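Local structure of D-alanine--D-alanine ligase (Coxiella burnetii, 3TQT) at residues 126-131 / 349-354. The protein probably catalyses the ATP-dependent joining of two D-alanines into D-alanyl-D-alanine, a building block of bacterial peptidoglycan. Numbering follows the deposited sequence.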
loop_
_atom_site.group_PDB
_atom_site.type_symbol
_atom_site.label_atom_id
_atom_site.label_comp_id
_atom_site.label_asym_id
_atom_site.label_seq_id
_atom_site.Cartn_x
_atom_site.Cartn_y
_atom_site.Cartn_z
ATOM N N PRO A 126 -15.341 -6.567 2.365
ATOM C CA PRO A 126 -15.522 -5.113 2.291
ATOM C C PRO A 126 -14.943 -4.488 3.553
ATOM O O PRO A 126 -15.054 -5.071 4.632
ATOM C CB PRO A 126 -17.050 -4.938 2.258
ATOM C CG PRO A 126 -17.592 -6.295 1.856
ATOM C CD PRO A 126 -16.622 -7.292 2.417
ATOM N N TYR A 127 -14.314 -3.324 3.430
ATOM C CA TYR A 127 -13.825 -2.641 4.616
ATOM C C TYR A 127 -13.875 -1.129 4.463
ATOM O O TYR A 127 -13.766 -0.582 3.351
ATOM C CB TYR A 127 -12.417 -3.112 4.988
ATOM C CG TYR A 127 -11.373 -2.841 3.941
ATOM C CD1 TYR A 127 -10.616 -1.668 3.971
ATOM C CD2 TYR A 127 -11.123 -3.765 2.936
ATOM C CE1 TYR A 127 -9.658 -1.422 3.028
ATOM C CE2 TYR A 127 -10.159 -3.523 1.973
ATOM C CZ TYR A 127 -9.428 -2.359 2.029
ATOM O OH TYR A 127 -8.481 -2.129 1.071
ATOM N N VAL A 128 -14.027 -0.458 5.592
ATOM C CA VAL A 128 -14.160 0.986 5.603
ATOM C C VAL A 128 -12.836 1.696 5.336
ATOM O O VAL A 128 -11.772 1.273 5.810
ATOM C CB VAL A 128 -14.737 1.455 6.929
ATOM C CG1 VAL A 128 -14.617 2.986 7.067
ATOM C CG2 VAL A 128 -16.182 0.978 7.047
ATOM N N GLY A 129 -12.907 2.769 4.558
ATOM C CA GLY A 129 -11.778 3.679 4.436
ATOM C C GLY A 129 -10.810 3.379 3.310
ATOM O O GLY A 129 -11.124 2.657 2.369
ATOM N N ALA A 130 -9.608 3.946 3.426
ATOM C CA ALA A 130 -8.622 3.945 2.366
ATOM C C ALA A 130 -8.196 2.532 2.055
ATOM O O ALA A 130 -8.061 1.727 2.968
ATOM C CB ALA A 130 -7.415 4.758 2.807
ATOM N N ASN A 131 -7.993 2.233 0.772
ATOM C CA ASN A 131 -7.488 0.928 0.365
ATOM C C ASN A 131 -5.987 0.804 0.644
ATOM O O ASN A 131 -5.415 1.664 1.296
ATOM C CB ASN A 131 -7.821 0.612 -1.097
ATOM C CG ASN A 131 -7.036 1.460 -2.091
ATOM O OD1 ASN A 131 -6.240 2.320 -1.717
ATOM N ND2 ASN A 131 -7.252 1.195 -3.378
ATOM N N GLU A 349 -21.766 1.757 4.013
ATOM C CA GLU A 349 -22.339 1.682 2.673
ATOM C C GLU A 349 -21.278 1.911 1.589
ATOM O O GLU A 349 -21.232 1.181 0.601
ATOM C CB GLU A 349 -23.498 2.675 2.520
ATOM C CG GLU A 349 -24.787 2.229 3.223
ATOM C CD GLU A 349 -25.648 3.402 3.693
ATOM O OE1 GLU A 349 -25.376 4.551 3.290
ATOM O OE2 GLU A 349 -26.591 3.176 4.483
ATOM N N LEU A 350 -20.442 2.926 1.785
ATOM C CA LEU A 350 -19.349 3.230 0.869
ATOM C C LEU A 350 -18.387 2.062 0.744
ATOM O O LEU A 350 -17.920 1.749 -0.343
ATOM C CB LEU A 350 -18.569 4.447 1.358
ATOM C CG LEU A 350 -19.268 5.805 1.244
ATOM C CD1 LEU A 350 -18.523 6.846 2.063
ATOM C CD2 LEU A 350 -19.355 6.235 -0.207
ATOM N N ALA A 351 -18.077 1.443 1.877
ATOM C CA ALA A 351 -17.197 0.283 1.917
ATOM C C ALA A 351 -17.762 -0.859 1.071
ATOM O O ALA A 351 -17.054 -1.466 0.264
ATOM C CB ALA A 351 -16.988 -0.176 3.387
ATOM N N ILE A 352 -19.040 -1.164 1.273
ATOM C CA ILE A 352 -19.685 -2.255 0.555
ATOM C C ILE A 352 -19.791 -1.922 -0.925
ATOM O O ILE A 352 -19.566 -2.775 -1.770
ATOM C CB ILE A 352 -21.059 -2.597 1.156
ATOM C CG1 ILE A 352 -20.852 -3.299 2.500
ATOM C CG2 ILE A 352 -21.853 -3.520 0.220
ATOM C CD1 ILE A 352 -22.082 -3.333 3.381
ATOM N N ASP A 353 -20.124 -0.674 -1.237
ATOM C CA ASP A 353 -20.220 -0.268 -2.641
ATOM C C ASP A 353 -18.877 -0.385 -3.351
ATOM O O ASP A 353 -18.809 -0.854 -4.489
ATOM C CB ASP A 353 -20.699 1.170 -2.755
ATOM C CG ASP A 353 -22.172 1.323 -2.444
ATOM O OD1 ASP A 353 -22.907 0.318 -2.529
ATOM O OD2 ASP A 353 -22.594 2.455 -2.131
ATOM N N ARG A 354 -17.812 0.058 -2.685
ATOM C CA ARG A 354 -16.479 -0.051 -3.278
ATOM C C ARG A 354 -16.144 -1.506 -3.540
ATOM O O ARG A 354 -15.674 -1.861 -4.617
ATOM C CB ARG A 354 -15.401 0.557 -2.384
ATOM C CG ARG A 354 -14.004 0.471 -3.021
ATOM C CD ARG A 354 -12.959 1.227 -2.212
ATOM N NE ARG A 354 -12.853 0.675 -0.865
ATOM C CZ ARG A 354 -11.920 -0.192 -0.488
ATOM N NH1 ARG A 354 -10.999 -0.588 -1.357
ATOM N NH2 ARG A 354 -11.899 -0.654 0.755
HETATM O O HOH W 1 -14.362 -2.201 0.634
HETATM O O HOH W 2 -13.324 1.428 1.635
#
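Arg354 points the NH2 of its guanidinium at one face of the Tyr127 ring, a cation-pi contact in which the Arg354 CZ lies 4.5 Å from the ring centroid. The two planes stand 77° apart, so the group meets the ring tip-on and not as a flat stack; the NH2 of Arg354 comes within 3.3 Å of Tyr127 CZ, displaced toward the rim. An extended start, with CG anti to the backbone N (chi1 -179°), and a bend at chi3 (60°) carry the group there. The same NH2 donates to the Tyr127 carbonyl O at 3.2 Å, reached from above the carbonyl plane but almost within the guanidinium plane. Tyr127 thus offers one arginine nitrogen both its ring and its backbone, helped by a first torsion that sets CG between the backbone N and the carbonyl carbon, the crowded position.

Water completes the polar join. One molecule accepts from Arg354 NE at 2.7 Å and donates to the carbonyl O atoms of Tyr127 and Gly129; a second takes the Tyr127 N-H and donates to Ala351 O. Beside this network Ala351 presses its CB against the Tyr127 carbonyl, CB to O 3.2 Å, and touches Val128 CG2, while Pro126 CB meets Ile352 CG1. The small alanine lets the loop backbone approach closely, Val128 CA to Ala351 CA 4.8 Å.

The Tyr127 hydroxyl is hydrogen-bonded to Glu121 OE2, which also forms a long, weak ion pair with Arg354 NH1, and Asn131 caps helix 132-139 through Ser134 N. The loop follows helix 115-122 and precedes helix 132-139 in sequence; joined by backbone bonds to Val102 of strand 101-104, it ties the N-terminal domain to the long C-terminal helix 340-370.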